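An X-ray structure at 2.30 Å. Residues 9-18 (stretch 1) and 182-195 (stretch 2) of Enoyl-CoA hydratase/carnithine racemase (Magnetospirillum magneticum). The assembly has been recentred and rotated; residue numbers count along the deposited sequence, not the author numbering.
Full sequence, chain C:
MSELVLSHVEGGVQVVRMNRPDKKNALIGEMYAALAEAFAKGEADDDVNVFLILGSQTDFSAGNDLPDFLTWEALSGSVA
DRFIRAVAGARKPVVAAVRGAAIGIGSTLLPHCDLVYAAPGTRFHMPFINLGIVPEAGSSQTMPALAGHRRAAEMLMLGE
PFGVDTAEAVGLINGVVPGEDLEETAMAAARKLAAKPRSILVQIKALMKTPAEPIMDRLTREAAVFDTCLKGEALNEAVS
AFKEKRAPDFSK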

# COMPACT_ATOMS: atom_id res chain seq x y z
N VAL C 9 10.03 -37.39 -4.31
CA VAL C 9 9.77 -37.06 -2.92
C VAL C 9 11.05 -36.81 -2.15
O VAL C 9 11.95 -37.58 -2.26
CB VAL C 9 9.04 -38.20 -2.23
CG1 VAL C 9 8.76 -37.85 -0.79
CG2 VAL C 9 7.74 -38.52 -2.96
N GLU C 10 11.12 -35.74 -1.36
CA GLU C 10 12.25 -35.44 -0.49
C GLU C 10 11.73 -34.92 0.84
O GLU C 10 11.03 -33.89 0.88
CB GLU C 10 12.99 -34.22 -1.11
CG GLU C 10 14.27 -34.23 -1.95
CD GLU C 10 14.57 -32.79 -2.40
OE1 GLU C 10 14.52 -32.48 -3.61
OE2 GLU C 10 14.85 -31.97 -1.51
N GLY C 11 12.09 -35.55 1.94
CA GLY C 11 11.81 -34.99 3.27
C GLY C 11 10.36 -34.64 3.50
O GLY C 11 10.05 -33.56 4.03
N GLY C 12 9.48 -35.53 3.05
CA GLY C 12 8.05 -35.34 3.22
C GLY C 12 7.36 -34.46 2.18
O GLY C 12 6.15 -34.20 2.29
N VAL C 13 8.11 -34.00 1.17
CA VAL C 13 7.62 -33.08 0.18
C VAL C 13 7.64 -33.73 -1.17
O VAL C 13 8.68 -34.17 -1.63
CB VAL C 13 8.52 -31.84 0.10
CG1 VAL C 13 8.01 -30.89 -0.96
CG2 VAL C 13 8.57 -31.11 1.42
N GLN C 14 6.50 -33.78 -1.83
CA GLN C 14 6.47 -34.26 -3.20
C GLN C 14 6.59 -33.13 -4.19
O GLN C 14 5.71 -32.31 -4.31
CB GLN C 14 5.21 -35.00 -3.50
CG GLN C 14 5.34 -35.61 -4.88
CD GLN C 14 4.33 -36.71 -5.15
OE1 GLN C 14 4.05 -37.52 -4.28
NE2 GLN C 14 3.78 -36.72 -6.35
N VAL C 15 7.71 -33.10 -4.90
CA VAL C 15 8.01 -32.08 -5.84
C VAL C 15 7.46 -32.51 -7.17
O VAL C 15 7.68 -33.64 -7.60
CB VAL C 15 9.50 -31.92 -5.98
CG1 VAL C 15 9.83 -30.85 -7.00
CG2 VAL C 15 10.11 -31.55 -4.65
N VAL C 16 6.71 -31.63 -7.80
CA VAL C 16 6.05 -31.91 -9.07
C VAL C 16 6.40 -30.76 -10.00
O VAL C 16 6.02 -29.64 -9.73
CB VAL C 16 4.53 -31.94 -8.86
CG1 VAL C 16 3.83 -32.18 -10.17
CG2 VAL C 16 4.14 -33.03 -7.87
N ARG C 17 7.18 -31.03 -11.02
CA ARG C 17 7.74 -30.00 -11.84
C ARG C 17 7.28 -30.14 -13.29
O ARG C 17 7.38 -31.21 -13.87
CB ARG C 17 9.26 -30.05 -11.81
CG ARG C 17 9.83 -28.90 -12.62
CD ARG C 17 11.32 -29.01 -12.82
NE ARG C 17 12.10 -28.92 -11.60
CZ ARG C 17 12.46 -27.77 -11.00
NH1 ARG C 17 12.13 -26.58 -11.49
NH2 ARG C 17 13.13 -27.82 -9.88
N MSE C 18 6.77 -29.06 -13.88
CA MSE C 18 6.40 -29.05 -15.28
C MSE C 18 7.66 -28.81 -16.04
O MSE C 18 8.45 -27.93 -15.69
CB MSE C 18 5.38 -28.00 -15.57
CG MSE C 18 4.08 -28.35 -14.83
SE MSE C 18 2.77 -26.85 -15.00
CE MSE C 18 3.52 -25.62 -13.62
N LEU C 182 14.01 -18.47 -5.43
CA LEU C 182 12.60 -18.75 -5.41
C LEU C 182 12.31 -20.19 -5.00
O LEU C 182 11.51 -20.43 -4.09
CB LEU C 182 12.01 -18.44 -6.78
CG LEU C 182 10.58 -18.90 -7.01
CD1 LEU C 182 9.59 -18.12 -6.17
CD2 LEU C 182 10.21 -18.76 -8.48
N GLU C 183 12.97 -21.14 -5.64
CA GLU C 183 12.72 -22.55 -5.38
C GLU C 183 13.14 -22.95 -3.98
O GLU C 183 12.42 -23.68 -3.28
CB GLU C 183 13.41 -23.43 -6.41
CG GLU C 183 12.81 -23.29 -7.80
CD GLU C 183 13.24 -24.38 -8.82
OE1 GLU C 183 13.85 -25.40 -8.38
OE2 GLU C 183 12.94 -24.25 -10.05
N GLU C 184 14.26 -22.40 -3.53
CA GLU C 184 14.72 -22.67 -2.18
C GLU C 184 13.73 -22.19 -1.14
O GLU C 184 13.46 -22.84 -0.14
CB GLU C 184 15.97 -21.88 -1.94
CG GLU C 184 16.85 -22.52 -0.90
CD GLU C 184 18.23 -21.85 -0.72
OE1 GLU C 184 18.60 -20.95 -1.52
OE2 GLU C 184 18.96 -22.25 0.23
N THR C 185 13.20 -21.00 -1.37
CA THR C 185 12.28 -20.40 -0.43
C THR C 185 10.96 -21.15 -0.40
O THR C 185 10.37 -21.36 0.65
CB THR C 185 12.01 -18.95 -0.83
OG1 THR C 185 13.24 -18.26 -0.89
CG2 THR C 185 11.14 -18.26 0.16
N ALA C 186 10.46 -21.51 -1.59
CA ALA C 186 9.24 -22.26 -1.64
C ALA C 186 9.45 -23.62 -0.98
O ALA C 186 8.55 -24.11 -0.29
CB ALA C 186 8.78 -22.42 -3.07
N MSE C 187 10.63 -24.20 -1.17
CA MSE C 187 10.91 -25.49 -0.56
C MSE C 187 10.96 -25.34 0.92
O MSE C 187 10.53 -26.22 1.65
CB MSE C 187 12.22 -26.03 -1.13
CG MSE C 187 12.68 -27.29 -0.44
SE MSE C 187 11.39 -28.81 -0.57
CE MSE C 187 12.14 -29.59 -2.23
N ALA C 188 11.52 -24.24 1.40
CA ALA C 188 11.62 -24.04 2.85
C ALA C 188 10.25 -23.92 3.44
O ALA C 188 9.99 -24.44 4.51
CB ALA C 188 12.44 -22.78 3.20
N ALA C 189 9.35 -23.26 2.73
CA ALA C 189 7.97 -23.18 3.20
C ALA C 189 7.28 -24.55 3.20
O ALA C 189 6.57 -24.89 4.13
CB ALA C 189 7.22 -22.20 2.35
N ALA C 190 7.53 -25.34 2.16
CA ALA C 190 7.03 -26.69 2.12
C ALA C 190 7.52 -27.53 3.29
O ALA C 190 6.75 -28.29 3.89
CB ALA C 190 7.42 -27.35 0.81
N ARG C 191 8.80 -27.43 3.60
CA ARG C 191 9.37 -28.20 4.72
C ARG C 191 8.80 -27.74 6.06
O ARG C 191 8.56 -28.54 6.94
CB ARG C 191 10.88 -28.04 4.78
CG ARG C 191 11.60 -28.84 3.73
CD ARG C 191 13.09 -28.89 4.02
NE ARG C 191 13.81 -29.30 2.82
CZ ARG C 191 13.88 -30.55 2.35
NH1 ARG C 191 13.32 -31.57 3.00
NH2 ARG C 191 14.52 -30.78 1.22
N LYS C 192 8.57 -26.46 6.20
CA LYS C 192 8.03 -25.98 7.42
C LYS C 192 6.61 -26.56 7.59
O LYS C 192 6.23 -26.96 8.68
CB LYS C 192 8.05 -24.47 7.41
CG LYS C 192 7.72 -23.91 8.75
CD LYS C 192 7.91 -22.40 8.84
CE LYS C 192 7.38 -21.91 10.19
NZ LYS C 192 7.89 -20.55 10.55
N LEU C 193 5.82 -26.62 6.52
CA LEU C 193 4.54 -27.28 6.60
C LEU C 193 4.68 -28.78 6.87
O LEU C 193 3.88 -29.37 7.62
CB LEU C 193 3.76 -27.11 5.31
CG LEU C 193 3.19 -25.73 5.07
CD1 LEU C 193 2.68 -25.61 3.65
CD2 LEU C 193 2.08 -25.43 6.04
N ALA C 194 5.70 -29.39 6.28
CA ALA C 194 5.86 -30.82 6.41
C ALA C 194 6.25 -31.18 7.83
O ALA C 194 6.01 -32.30 8.25
CB ALA C 194 6.89 -31.35 5.42
N ALA C 195 6.85 -30.24 8.56
CA ALA C 195 7.23 -30.51 9.95
C ALA C 195 6.08 -30.32 10.92
O ALA C 195 6.21 -30.65 12.06
CB ALA C 195 8.37 -29.62 10.38

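Two salt bridges of differing geometry accompany a small apolar seam where strand 13-18 runs roughly antiparallel to the helix of the second stretch, their axes 9.5 Å apart at closest approach. In the first, the carboxylate of Glu-183 meets the guanidinium of Arg-17 in a twofold, nearly linear pairing: NH1 of Arg-17 donates to OE2 of Glu-183 at 2.9 Å, and NH2 of Arg-17 to OE1 of Glu-183, also at 2.9 Å. Planar groups with matching pairs of donors and acceptors make this fit possible. The second joins OE2 of Glu-10 to NH2 of Arg-191 at 3.0 Å; here a single carboxylate oxygen lies at the edge of the guanidinium.

In the apolar part of the contact, Val-13 points toward the helix and fits against small residues: its CG2 lies 4.0 Å from CB of Ala-190 and 4.3 Å from CB of Ala-194. Alanine lets the backbones approach closely here. Selenomethionine Met-187, whose CA-to-CB bond points sideways, bends its flexible end inward, placing SE 4.0 Å from CG1 of Val-13 and CE 3.7 Å from CG2 of Val-15.

The type I' turn from Glu-10 to Val-13 carries two glycines with positive phi. At Gly-11, an ideal CB would fall 2.3 Å from NH1 of Arg-191, a clash that glycine avoids.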